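Local coordinates for nicking enzyme (Staphylococcus aureus, PDB 4HTE), which probably nicks plasmid DNA at the origin of transfer as a conjugative relaxase, of which this chain is the all-helical C-terminal domain, at residues K55-L60 / I201-N206; I146-V151 / N216-Y221; E178-S183 / M195-K200. All blocks are in the same frame, centred on the assembly; numbering follows the deposited sequence.

Contact 1. Residues K55-L60 / I201-N206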
ATOM      1  N   LYS A  55       6.021  19.054  -4.167  1.00 62.22           N
ATOM      2  CA  LYS A  55       5.731  20.454  -3.869  1.00 65.17           C
ATOM      3  C   LYS A  55       6.038  20.786  -2.415  1.00 70.43           C
ATOM      4  O   LYS A  55       6.430  21.908  -2.092  1.00 76.64           O
ATOM      5  CB  LYS A  55       4.262  20.771  -4.167  1.00 57.70           C
ATOM      6  N   GLN A  56       5.861  19.805  -1.540  1.00 66.50           N
ATOM      7  CA  GLN A  56       6.063  20.025  -0.117  1.00 69.21           C
ATOM      8  C   GLN A  56       7.540  20.183   0.221  1.00 73.06           C
ATOM      9  O   GLN A  56       7.908  21.029   1.034  1.00 80.32           O
ATOM     10  CB  GLN A  56       5.452  18.878   0.682  1.00 67.89           C
ATOM     11  CG  GLN A  56       3.945  18.798   0.556  1.00 71.61           C
ATOM     12  CD  GLN A  56       3.363  17.622   1.309  1.00 76.89           C
ATOM     13  OE1 GLN A  56       4.048  16.626   1.555  1.00 75.07           O
ATOM     14  NE2 GLN A  56       2.095  17.732   1.690  1.00 77.28           N
ATOM     15  N   LYS A  57       8.387  19.374  -0.404  1.00 67.82           N
ATOM     16  CA  LYS A  57       9.820  19.469  -0.168  1.00 65.90           C
ATOM     17  C   LYS A  57      10.363  20.777  -0.731  1.00 66.09           C
ATOM     18  O   LYS A  57      11.349  21.320  -0.235  1.00 66.55           O
ATOM     19  CB  LYS A  57      10.547  18.281  -0.795  1.00 63.68           C
ATOM     20  CG  LYS A  57      10.090  16.937  -0.256  1.00 63.23           C
ATOM     21  CD  LYS A  57      11.045  15.826  -0.653  1.00 65.33           C
ATOM     22  CE  LYS A  57      10.580  14.476  -0.126  1.00 65.80           C
ATOM     23  NZ  LYS A  57      11.702  13.501  -0.001  1.00 65.30           N
ATOM     24  N   THR A  58       9.705  21.278  -1.772  1.00 64.82           N
ATOM     25  CA  THR A  58      10.121  22.512  -2.425  1.00 69.94           C
ATOM     26  C   THR A  58      10.200  23.644  -1.413  1.00 77.14           C
ATOM     27  O   THR A  58      11.206  24.346  -1.329  1.00 79.98           O
ATOM     28  CB  THR A  58       9.152  22.880  -3.564  1.00 20.00           C
ATOM     29  OG1 THR A  58       9.149  21.839  -4.548  1.00 20.00           O
ATOM     30  CG2 THR A  58       9.664  24.089  -4.333  1.00 20.00           C
ATOM     31  N   SER A  59       9.126  23.811  -0.649  1.00 82.85           N
ATOM     32  CA  SER A  59       9.039  24.863   0.355  1.00 88.03           C
ATOM     33  C   SER A  59      10.313  25.049   1.182  1.00 88.16           C
ATOM     34  O   SER A  59      10.640  26.173   1.568  1.00 93.93           O
ATOM     35  CB  SER A  59       7.859  24.601   1.295  1.00 89.10           C
ATOM     36  OG  SER A  59       7.725  23.222   1.596  1.00 88.42           O
ATOM     37  N   LEU A  60      11.029  23.959   1.450  1.00 77.16           N
ATOM     38  CA  LEU A  60      12.148  24.000   2.395  1.00 73.39           C
ATOM     39  C   LEU A  60      13.433  24.624   1.826  1.00 81.90           C
ATOM     40  O   LEU A  60      14.100  25.399   2.512  1.00 87.63           O
ATOM     41  CB  LEU A  60      12.449  22.592   2.924  1.00 66.63           C
ATOM     42  CG  LEU A  60      11.262  21.757   3.420  1.00 63.98           C
ATOM     43  CD1 LEU A  60      11.723  20.765   4.485  1.00 59.53           C
ATOM     44  CD2 LEU A  60      10.137  22.630   3.954  1.00 65.92           C
ATOM     45  N   ILE A 201       8.523  23.222  10.559  1.00 46.26           N
ATOM     46  CA  ILE A 201       7.480  22.927  11.526  1.00 46.86           C
ATOM     47  C   ILE A 201       6.200  22.526  10.800  1.00 45.58           C
ATOM     48  O   ILE A 201       5.560  21.539  11.156  1.00 46.72           O
ATOM     49  CB  ILE A 201       7.213  24.131  12.450  1.00 49.11           C
ATOM     50  CG1 ILE A 201       8.520  24.579  13.112  1.00 51.89           C
ATOM     51  CG2 ILE A 201       6.159  23.779  13.487  1.00 45.59           C
ATOM     52  CD1 ILE A 201       8.346  25.234  14.459  1.00 55.39           C
ATOM     53  N   ASP A 202       5.839  23.287   9.773  1.00 42.62           N
ATOM     54  CA  ASP A 202       4.640  22.996   8.996  1.00 49.13           C
ATOM     55  C   ASP A 202       4.803  21.715   8.185  1.00 48.02           C
ATOM     56  O   ASP A 202       3.885  20.898   8.107  1.00 45.13           O
ATOM     57  CB  ASP A 202       4.309  24.166   8.071  1.00 50.09           C
ATOM     58  CG  ASP A 202       3.800  25.375   8.826  1.00 53.29           C
ATOM     59  OD1 ASP A 202       3.101  25.186   9.846  1.00 52.03           O
ATOM     60  OD2 ASP A 202       4.102  26.512   8.407  1.00 54.70           O
ATOM     61  N   TYR A 203       5.973  21.544   7.583  1.00 44.03           N
ATOM     62  CA  TYR A 203       6.271  20.338   6.825  1.00 40.14           C
ATOM     63  C   TYR A 203       5.930  19.109   7.663  1.00 41.14           C
ATOM     64  O   TYR A 203       5.108  18.288   7.265  1.00 44.25           O
ATOM     65  CB  TYR A 203       7.745  20.325   6.415  1.00 41.47           C
ATOM     66  CG  TYR A 203       8.137  19.157   5.539  1.00 44.73           C
ATOM     67  CD1 TYR A 203       7.648  19.037   4.245  1.00 49.77           C
ATOM     68  CD2 TYR A 203       9.010  18.182   6.003  1.00 43.06           C
ATOM     69  CE1 TYR A 203       8.008  17.971   3.438  1.00 50.84           C
ATOM     70  CE2 TYR A 203       9.378  17.113   5.204  1.00 48.15           C
ATOM     71  CZ  TYR A 203       8.875  17.012   3.923  1.00 50.24           C
ATOM     72  OH  TYR A 203       9.240  15.951   3.127  1.00 50.91           O
ATOM     73  N   TYR A 204       6.550  19.000   8.834  1.00 42.78           N
ATOM     74  CA  TYR A 204       6.297  17.881   9.735  1.00 46.34           C
ATOM     75  C   TYR A 204       4.807  17.765  10.036  1.00 47.00           C
ATOM     76  O   TYR A 204       4.225  16.684   9.949  1.00 40.80           O
ATOM     77  CB  TYR A 204       7.080  18.057  11.042  1.00 47.04           C
ATOM     78  CG  TYR A 204       8.580  18.160  10.861  1.00 48.91           C
ATOM     79  CD1 TYR A 204       9.229  17.478   9.838  1.00 51.06           C
ATOM     80  CD2 TYR A 204       9.350  18.945  11.712  1.00 49.29           C
ATOM     81  CE1 TYR A 204      10.597  17.571   9.669  1.00 50.92           C
ATOM     82  CE2 TYR A 204      10.722  19.044  11.550  1.00 50.58           C
ATOM     83  CZ  TYR A 204      11.339  18.355  10.527  1.00 52.21           C
ATOM     84  OH  TYR A 204      12.702  18.450  10.359  1.00 55.37           O
ATOM     85  N   THR A 205       4.191  18.888  10.385  1.00 47.81           N
ATOM     86  CA  THR A 205       2.784  18.895  10.747  1.00 47.39           C
ATOM     87  C   THR A 205       1.955  18.273   9.630  1.00 45.92           C
ATOM     88  O   THR A 205       1.048  17.481   9.883  1.00 44.18           O
ATOM     89  CB  THR A 205       2.287  20.323  11.012  1.00 46.97           C
ATOM     90  OG1 THR A 205       3.327  21.082  11.640  1.00 48.41           O
ATOM     91  CG2 THR A 205       1.068  20.298  11.913  1.00 44.48           C
ATOM     92  N   ASN A 206       2.280  18.630   8.393  1.00 43.53           N
ATOM     93  CA  ASN A 206       1.556  18.119   7.239  1.00 45.45           C
ATOM     94  C   ASN A 206       1.783  16.622   7.077  1.00 41.81           C
ATOM     95  O   ASN A 206       0.846  15.867   6.826  1.00 37.82           O
ATOM     96  CB  ASN A 206       1.986  18.860   5.973  1.00 47.26           C
ATOM     97  CG  ASN A 206       1.026  18.648   4.820  1.00 50.55           C
ATOM     98  OD1 ASN A 206       1.299  17.875   3.901  1.00 52.55           O
ATOM     99  ND2 ASN A 206      -0.112  19.333   4.864  1.00 51.70           N
TER
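Gln56 CB lies at the edge of the Tyr203 ring, in its plane, 3.9 Å from Tyr203 CE1; Gln56 O approaches obliquely, 3.8 Å from Tyr203 CD1. Beyond CG the Gln56 chain is extended and reaches Asn206, whose amide plane stands at 90° to that of Gln56; how the two amides are paired remains doubtful in this 3.0 Å model. One residue on, the aliphatic part of Lys57 passes the phenol tip, with Lys57 CG 3.6 Å from Tyr203 OH and CE a little farther from the same oxygen. Leu60 comes in over the ring. Its CD1 sits over one face in a CH-pi contact, 4.2 Å from the centroid of the Tyr203 ring and 18° off the normal, displaced toward CD2 and CG, while Leu60 CD2 approaches Tyr203 CB. Tyr203 CG is anti to its backbone N (chi1 -176°), and the ring beyond it meets Gln56, Lys57 and Leu60. The arrangement is a surface helix-helix contact of an all-alpha domain, in which one aromatic side chain from helix 198-227 packs against the 55-60 region at the C-terminal end of helix 41-58.

Contact 2. Residues I146-V151 / N216-Y221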
ATOM      1  N   ILE A 146       0.012   1.837  -4.756  1.00 49.97           N
ATOM      2  CA  ILE A 146       0.921   2.884  -5.202  1.00 50.91           C
ATOM      3  C   ILE A 146       1.064   3.976  -4.148  1.00 49.82           C
ATOM      4  O   ILE A 146       2.175   4.405  -3.839  1.00 50.60           O
ATOM      5  CB  ILE A 146       0.452   3.509  -6.525  1.00 48.90           C
ATOM      6  CG1 ILE A 146       0.410   2.443  -7.620  1.00 44.56           C
ATOM      7  CG2 ILE A 146       1.372   4.650  -6.936  1.00 43.07           C
ATOM      8  CD1 ILE A 146       0.078   2.981  -8.982  1.00 45.89           C
ATOM      9  N   SER A 147      -0.060   4.415  -3.591  1.00 48.05           N
ATOM     10  CA  SER A 147      -0.048   5.483  -2.600  1.00 48.09           C
ATOM     11  C   SER A 147       0.765   5.099  -1.373  1.00 49.80           C
ATOM     12  O   SER A 147       1.681   5.820  -0.974  1.00 52.19           O
ATOM     13  CB  SER A 147      -1.474   5.824  -2.174  1.00 48.14           C
ATOM     14  OG  SER A 147      -2.182   6.449  -3.228  1.00 49.17           O
ATOM     15  N   LEU A 148       0.421   3.963  -0.780  1.00 48.60           N
ATOM     16  CA  LEU A 148       1.064   3.509   0.448  1.00 51.37           C
ATOM     17  C   LEU A 148       2.559   3.272   0.247  1.00 50.65           C
ATOM     18  O   LEU A 148       3.373   3.647   1.090  1.00 51.47           O
ATOM     19  CB  LEU A 148       0.389   2.233   0.956  1.00 43.38           C
ATOM     20  CG  LEU A 148      -1.094   2.383   1.304  1.00 50.92           C
ATOM     21  CD1 LEU A 148      -1.735   1.034   1.581  1.00 51.41           C
ATOM     22  CD2 LEU A 148      -1.268   3.310   2.498  1.00 53.23           C
ATOM     23  N   ASN A 149       2.915   2.654  -0.873  1.00 34.07           N
ATOM     24  CA  ASN A 149       4.309   2.342  -1.161  1.00 44.60           C
ATOM     25  C   ASN A 149       5.138   3.607  -1.372  1.00 40.54           C
ATOM     26  O   ASN A 149       6.335   3.630  -1.090  1.00 53.40           O
ATOM     27  CB  ASN A 149       4.398   1.443  -2.396  1.00 43.80           C
ATOM     28  CG  ASN A 149       5.677   0.628  -2.437  1.00 59.75           C
ATOM     29  OD1 ASN A 149       6.718   1.048  -1.929  1.00 71.72           O
ATOM     30  ND2 ASN A 149       5.600  -0.552  -3.042  1.00 52.24           N
ATOM     31  N   THR A 150       4.496   4.660  -1.866  1.00 31.10           N
ATOM     32  CA  THR A 150       5.193   5.907  -2.152  1.00 43.70           C
ATOM     33  C   THR A 150       5.589   6.630  -0.867  1.00 57.11           C
ATOM     34  O   THR A 150       6.752   6.990  -0.687  1.00 64.28           O
ATOM     35  CB  THR A 150       4.328   6.848  -3.018  1.00 59.43           C
ATOM     36  OG1 THR A 150       4.085   6.245  -4.295  1.00 54.08           O
ATOM     37  CG2 THR A 150       5.028   8.187  -3.227  1.00 64.16           C
ATOM     38  N   VAL A 151       4.622   6.831   0.026  1.00 60.50           N
ATOM     39  CA  VAL A 151       4.847   7.631   1.229  1.00 55.81           C
ATOM     40  C   VAL A 151       5.663   6.871   2.272  1.00 44.03           C
ATOM     41  O   VAL A 151       6.480   7.462   2.979  1.00 62.02           O
ATOM     42  CB  VAL A 151       3.513   8.110   1.866  1.00 26.08           C
ATOM     43  CG1 VAL A 151       2.629   8.776   0.821  1.00 48.99           C
ATOM     44  CG2 VAL A 151       2.779   6.957   2.531  1.00 13.94           C
ATOM     45  N   ASN A 216      -6.314   5.540   6.455  1.00 47.15           N
ATOM     46  CA  ASN A 216      -7.627   5.376   5.841  1.00 52.37           C
ATOM     47  C   ASN A 216      -7.547   4.568   4.553  1.00 49.63           C
ATOM     48  O   ASN A 216      -8.348   3.664   4.326  1.00 51.48           O
ATOM     49  CB  ASN A 216      -8.265   6.734   5.557  1.00 56.61           C
ATOM     50  CG  ASN A 216      -9.184   7.190   6.669  1.00 59.12           C
ATOM     51  OD1 ASN A 216      -9.130   6.678   7.787  1.00 56.73           O
ATOM     52  ND2 ASN A 216     -10.038   8.160   6.366  1.00 62.85           N
ATOM     53  N   ILE A 217      -6.578   4.906   3.709  1.00 44.89           N
ATOM     54  CA  ILE A 217      -6.349   4.164   2.478  1.00 43.67           C
ATOM     55  C   ILE A 217      -6.192   2.679   2.786  1.00 45.67           C
ATOM     56  O   ILE A 217      -6.882   1.840   2.211  1.00 46.76           O
ATOM     57  CB  ILE A 217      -5.083   4.655   1.752  1.00 40.74           C
ATOM     58  CG1 ILE A 217      -5.305   6.061   1.189  1.00 39.96           C
ATOM     59  CG2 ILE A 217      -4.705   3.692   0.639  1.00 40.52           C
ATOM     60  CD1 ILE A 217      -4.110   6.626   0.458  1.00 38.92           C
ATOM     61  N   LEU A 218      -5.279   2.371   3.702  1.00 46.23           N
ATOM     62  CA  LEU A 218      -5.011   0.995   4.103  1.00 44.27           C
ATOM     63  C   LEU A 218      -6.304   0.255   4.417  1.00 48.41           C
ATOM     64  O   LEU A 218      -6.550  -0.832   3.894  1.00 47.35           O
ATOM     65  CB  LEU A 218      -4.101   0.972   5.334  1.00 43.02           C
ATOM     66  CG  LEU A 218      -3.469  -0.383   5.653  1.00 42.13           C
ATOM     67  CD1 LEU A 218      -2.330  -0.666   4.684  1.00 41.10           C
ATOM     68  CD2 LEU A 218      -2.987  -0.442   7.093  1.00 44.28           C
ATOM     69  N   GLU A 219      -7.124   0.849   5.280  1.00 50.36           N
ATOM     70  CA  GLU A 219      -8.385   0.241   5.692  1.00 53.84           C
ATOM     71  C   GLU A 219      -9.232  -0.139   4.480  1.00 55.32           C
ATOM     72  O   GLU A 219      -9.795  -1.231   4.428  1.00 61.91           O
ATOM     73  CB  GLU A 219      -9.161   1.191   6.606  1.00 58.01           C
ATOM     74  CG  GLU A 219     -10.528   0.672   7.023  1.00 64.84           C
ATOM     75  CD  GLU A 219     -10.796   0.850   8.508  1.00 71.23           C
ATOM     76  OE1 GLU A 219     -10.301   1.836   9.094  1.00 71.43           O
ATOM     77  OE2 GLU A 219     -11.501  -0.001   9.091  1.00 76.60           O
ATOM     78  N   ASP A 220      -9.317   0.764   3.509  1.00 52.26           N
ATOM     79  CA  ASP A 220     -10.040   0.486   2.274  1.00 53.38           C
ATOM     80  C   ASP A 220      -9.340  -0.629   1.502  1.00 53.02           C
ATOM     81  O   ASP A 220      -9.975  -1.573   1.033  1.00 55.14           O
ATOM     82  CB  ASP A 220     -10.120   1.747   1.409  1.00 55.69           C
ATOM     83  CG  ASP A 220     -10.890   2.869   2.078  1.00 56.24           C
ATOM     84  OD1 ASP A 220     -11.808   2.572   2.872  1.00 57.83           O
ATOM     85  OD2 ASP A 220     -10.581   4.049   1.807  1.00 53.36           O
ATOM     86  N   TYR A 221      -8.022  -0.508   1.385  1.00 50.48           N
ATOM     87  CA  TYR A 221      -7.205  -1.475   0.662  1.00 46.96           C
ATOM     88  C   TYR A 221      -7.337  -2.873   1.256  1.00 47.17           C
ATOM     89  O   TYR A 221      -7.256  -3.869   0.540  1.00 48.64           O
ATOM     90  CB  TYR A 221      -5.746  -1.023   0.689  1.00 48.98           C
ATOM     91  CG  TYR A 221      -4.751  -2.019   0.133  1.00 49.21           C
ATOM     92  CD1 TYR A 221      -4.684  -2.281  -1.228  1.00 51.98           C
ATOM     93  CD2 TYR A 221      -3.860  -2.675   0.971  1.00 46.15           C
ATOM     94  CE1 TYR A 221      -3.766  -3.185  -1.736  1.00 53.06           C
ATOM     95  CE2 TYR A 221      -2.941  -3.576   0.474  1.00 43.89           C
ATOM     96  CZ  TYR A 221      -2.896  -3.828  -0.878  1.00 49.09           C
ATOM     97  OH  TYR A 221      -1.978  -4.728  -1.369  1.00 50.36           O
TER
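Leu148 and Ile217 form the centre of an apolar contact between two helices whose short segments run roughly antiparallel, at 141°, with axes 10.3 Å apart. The two side chains lie alongside one another, pointing opposite ways. Ile217 turns its CG2 branch to the leucine, 3.9 Å from Leu148 CG and equally near Leu148 CD2; this methyl is anti to the backbone N, while CG1 lies beside that nitrogen (chi1 -69°) and starts the longer branch that ends in CD1. That second branch goes to the preceding residue of the other helix, where Ile217 CD1 meets Ser147 CB at 3.8 Å. Leu148 CD1 also lies near Ile217 CG2, at 4.1 Å, and in addition touches Leu218 CD1 at 3.6 Å, the two leucines crossing at about a right angle. The same Leu148 CD1 comes within 4.3 Å of Tyr221 CD2, which it approaches obliquely to the ring. Ala214 and Ile157 also touch Leu148, extending the apolar cluster.

The hydroxyls of Ser147 and Tyr221 find their partners outside the two segments. Ser147 OG hydrogen-bonds with Glu49 and Tyr45 of helix 41-58, and Tyr221 OH with Gln145, on helix 130-152 just before the segment.

Across the two segments the contact therefore consists of aliphatic carbons and one aromatic ring carbon in van der Waals contact, and its cohesion probably comes from burying apolar surface near the centre of the chain, while the two hydroxyls bond to residues outside the segments.

Contact 3. Residues E178-S183 / M195-K200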
ATOM      1  N   GLU A 178      10.668  22.086  20.897  1.00 57.45           N
ATOM      2  CA  GLU A 178      11.467  22.327  22.091  1.00 57.03           C
ATOM      3  C   GLU A 178      12.638  23.242  21.758  1.00 59.78           C
ATOM      4  O   GLU A 178      12.961  24.152  22.521  1.00 66.36           O
ATOM      5  CB  GLU A 178      11.982  21.012  22.677  1.00 54.21           C
ATOM      6  CG  GLU A 178      10.912  20.179  23.359  1.00 60.07           C
ATOM      7  CD  GLU A 178      11.474  18.926  24.001  1.00 67.76           C
ATOM      8  OE1 GLU A 178      12.714  18.811  24.101  1.00 72.12           O
ATOM      9  OE2 GLU A 178      10.676  18.053  24.407  1.00 69.45           O
ATOM     10  N   LYS A 179      13.267  22.999  20.615  1.00 55.08           N
ATOM     11  CA  LYS A 179      14.391  23.815  20.170  1.00 54.76           C
ATOM     12  C   LYS A 179      14.034  25.300  20.140  1.00 61.54           C
ATOM     13  O   LYS A 179      14.867  26.150  20.458  1.00 66.79           O
ATOM     14  CB  LYS A 179      14.854  23.369  18.784  1.00 50.87           C
ATOM     15  CG  LYS A 179      15.836  24.325  18.128  1.00 57.16           C
ATOM     16  CD  LYS A 179      16.247  23.847  16.745  1.00 57.27           C
ATOM     17  CE  LYS A 179      17.014  24.924  15.990  1.00 61.17           C
ATOM     18  NZ  LYS A 179      17.433  24.478  14.629  1.00 62.54           N
ATOM     19  N   ASN A 180      12.802  25.609  19.753  1.00 61.23           N
ATOM     20  CA  ASN A 180      12.357  26.996  19.659  1.00 63.33           C
ATOM     21  C   ASN A 180      11.483  27.406  20.838  1.00 62.88           C
ATOM     22  O   ASN A 180      10.942  28.512  20.863  1.00 60.16           O
ATOM     23  CB  ASN A 180      11.594  27.215  18.353  1.00 61.25           C
ATOM     24  CG  ASN A 180      12.472  27.043  17.131  1.00 61.45           C
ATOM     25  OD1 ASN A 180      12.956  28.017  16.555  1.00 61.10           O
ATOM     26  ND2 ASN A 180      12.687  25.797  16.731  1.00 61.14           N
ATOM     27  N   ASN A 181      11.349  26.513  21.814  1.00 63.12           N
ATOM     28  CA  ASN A 181      10.529  26.769  22.993  1.00 68.46           C
ATOM     29  C   ASN A 181       9.069  27.039  22.629  1.00 65.45           C
ATOM     30  O   ASN A 181       8.373  27.780  23.325  1.00 63.51           O
ATOM     31  CB  ASN A 181      11.100  27.939  23.799  1.00 70.21           C
ATOM     32  CG  ASN A 181      12.488  27.651  24.342  1.00 73.00           C
ATOM     33  OD1 ASN A 181      12.726  26.597  24.933  1.00 76.20           O
ATOM     34  ND2 ASN A 181      13.414  28.581  24.134  1.00 70.51           N
ATOM     35  N   LEU A 182       8.609  26.427  21.541  1.00 63.45           N
ATOM     36  CA  LEU A 182       7.231  26.588  21.089  1.00 62.11           C
ATOM     37  C   LEU A 182       6.387  25.388  21.495  1.00 58.05           C
ATOM     38  O   LEU A 182       6.869  24.257  21.527  1.00 55.26           O
ATOM     39  CB  LEU A 182       7.181  26.768  19.570  1.00 58.25           C
ATOM     40  CG  LEU A 182       8.092  27.859  19.000  1.00 60.42           C
ATOM     41  CD1 LEU A 182       7.866  28.020  17.508  1.00 55.59           C
ATOM     42  CD2 LEU A 182       7.881  29.185  19.715  1.00 64.13           C
ATOM     43  N   SER A 183       5.126  25.649  21.819  1.00 57.13           N
ATOM     44  CA  SER A 183       4.201  24.605  22.234  1.00 59.48           C
ATOM     45  C   SER A 183       3.301  24.173  21.088  1.00 62.53           C
ATOM     46  O   SER A 183       3.329  24.758  20.007  1.00 63.73           O
ATOM     47  CB  SER A 183       3.338  25.103  23.390  1.00 67.86           C
ATOM     48  OG  SER A 183       2.250  24.226  23.619  1.00 73.19           O
HETATM   49  N   MSE A 195       9.933  32.536  11.770  1.00 69.07           N
HETATM   50  CA  MSE A 195      11.156  31.854  12.181  1.00 68.01           C
HETATM   51  C   MSE A 195      11.792  31.109  11.016  1.00 68.75           C
HETATM   52  O   MSE A 195      11.174  30.936   9.967  1.00 72.01           O
HETATM   53  CB  MSE A 195      10.854  30.870  13.309  1.00 71.20           C
HETATM   54  CG  MSE A 195      11.352  31.325  14.665  1.00 78.49           C
HETATM   55 SE   MSE A 195       9.976  31.237  16.044  1.00 87.86          SE
HETATM   56  CE  MSE A 195       8.837  32.688  15.401  1.00 82.37           C
ATOM     57  N   GLU A 196      13.030  30.668  11.206  1.00 67.84           N
ATOM     58  CA  GLU A 196      13.730  29.911  10.178  1.00 66.16           C
ATOM     59  C   GLU A 196      13.156  28.507  10.067  1.00 64.09           C
ATOM     60  O   GLU A 196      13.128  27.921   8.985  1.00 69.48           O
ATOM     61  CB  GLU A 196      15.222  29.826  10.496  1.00 67.93           C
ATOM     62  CG  GLU A 196      15.918  31.169  10.572  1.00 73.65           C
ATOM     63  CD  GLU A 196      17.424  31.030  10.671  1.00 80.54           C
ATOM     64  OE1 GLU A 196      17.908  29.884  10.796  1.00 80.21           O
ATOM     65  OE2 GLU A 196      18.124  32.064  10.625  1.00 85.64           O
ATOM     66  N   ASP A 197      12.693  27.973  11.193  1.00 55.43           N
ATOM     67  CA  ASP A 197      12.218  26.596  11.245  1.00 53.22           C
ATOM     68  C   ASP A 197      10.741  26.454  10.883  1.00 54.86           C
ATOM     69  O   ASP A 197      10.264  25.341  10.673  1.00 57.84           O
ATOM     70  CB  ASP A 197      12.453  26.011  12.638  1.00 53.90           C
ATOM     71  CG  ASP A 197      13.924  25.818  12.950  1.00 56.24           C
ATOM     72  OD1 ASP A 197      14.693  25.482  12.026  1.00 52.66           O
ATOM     73  OD2 ASP A 197      14.309  25.998  14.124  1.00 62.75           O
ATOM     74  N   SER A 198      10.024  27.571  10.808  1.00 55.37           N
ATOM     75  CA  SER A 198       8.593  27.550  10.511  1.00 53.02           C
ATOM     76  C   SER A 198       8.242  26.549   9.414  1.00 55.06           C
ATOM     77  O   SER A 198       7.434  25.644   9.619  1.00 55.80           O
ATOM     78  CB  SER A 198       8.124  28.932  10.067  1.00 53.65           C
ATOM     79  OG  SER A 198       9.031  29.941  10.462  1.00 61.95           O
ATOM     80  N   LEU A 199       8.844  26.728   8.245  1.00 53.30           N
ATOM     81  CA  LEU A 199       8.562  25.869   7.104  1.00 54.17           C
ATOM     82  C   LEU A 199       8.752  24.400   7.462  1.00 51.08           C
ATOM     83  O   LEU A 199       7.983  23.544   7.026  1.00 54.16           O
ATOM     84  CB  LEU A 199       9.453  26.245   5.922  1.00 59.17           C
ATOM     85  CG  LEU A 199       9.262  27.670   5.396  1.00 61.64           C
ATOM     86  CD1 LEU A 199      10.138  27.917   4.178  1.00 65.66           C
ATOM     87  CD2 LEU A 199       7.801  27.933   5.067  1.00 57.15           C
ATOM     88  N   LYS A 200       9.777  24.109   8.255  1.00 45.99           N
ATOM     89  CA  LYS A 200      10.010  22.745   8.707  1.00 47.58           C
ATOM     90  C   LYS A 200       8.912  22.317   9.671  1.00 43.27           C
ATOM     91  O   LYS A 200       8.422  21.193   9.610  1.00 44.07           O
ATOM     92  CB  LYS A 200      11.380  22.627   9.376  1.00 50.34           C
ATOM     93  CG  LYS A 200      12.542  22.862   8.426  1.00 53.52           C
ATOM     94  CD  LYS A 200      13.856  23.067   9.166  1.00 55.54           C
ATOM     95  CE  LYS A 200      14.790  21.878   9.003  1.00 54.80           C
ATOM     96  NZ  LYS A 200      16.210  22.264   9.231  1.00 56.27           N
TER
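Asp197 takes up both Asn180 and Lys179 where the Schellman motif that ends helix 159-179 faces the turn leading into helix 198-227. Asn180 ND2 donates to Asp197 OD2 at 3.1 Å with an N-H...O angle of 159°. The acceptor lies almost in the amide plane of Asn180, and the amide and carboxylate planes are 88° apart. The donor comes to the anti side of OD2, 19° out of the carboxylate plane. Lys179 CG is anti to its backbone N, and the extended chain beyond it carries NZ to Asp197. The lysine crosses the aspartate at about a right angle and forms a long salt bridge, Lys179 NZ to Asp197 OD2 at 3.5 Å, with its CE at a similar distance. OD2 is thus held by an amide and an ammonium group together, which would be expected to favour the charged form of this buried carboxylate.

Beside the polar group, Leu182 CD1 and the SE atom of selenomethionine Met195 meet tip to tip at 4.1 Å, while Met195 CG passes Asn180 OD1 at a similar distance.

The next shell is the backbone that sets these groups. Asn181, with positive phi, is the C-prime residue of the Schellman motif: its N is bonded to Glu178 O, and Leu182 N pairs with Leu177 O. Asn180 ND2 also bonds back to Ile176 O, which ties the amide to its own helix as it spans the gap. Farther out, Ser183 at the N-cap of the short helix 184-188 turns its OG to the backbone N of Asp185.

How the contacts relate
Helix 198-227 is common to all three contacts. Contact 3 lies at its N-terminal end, contact 1 follows within the next turns, and contact 2 comes farther along. Contacts 1 and 3 have centres about 13 Å apart and touch directly, with Leu60 and Ser59 against Leu199, and Leu182 against Ile201. Contact 2 is about 20 Å from contact 1 and about 30 Å from contact 3, centre to centre, and lies near the middle of the chain. In sequence, contacts 1 and 2 interleave, whereas contact 3 falls within the spans of both. One long helix thereby joins the neighbouring end of helix 159-179 and the sequence-distant helices 41-58 and 130-152.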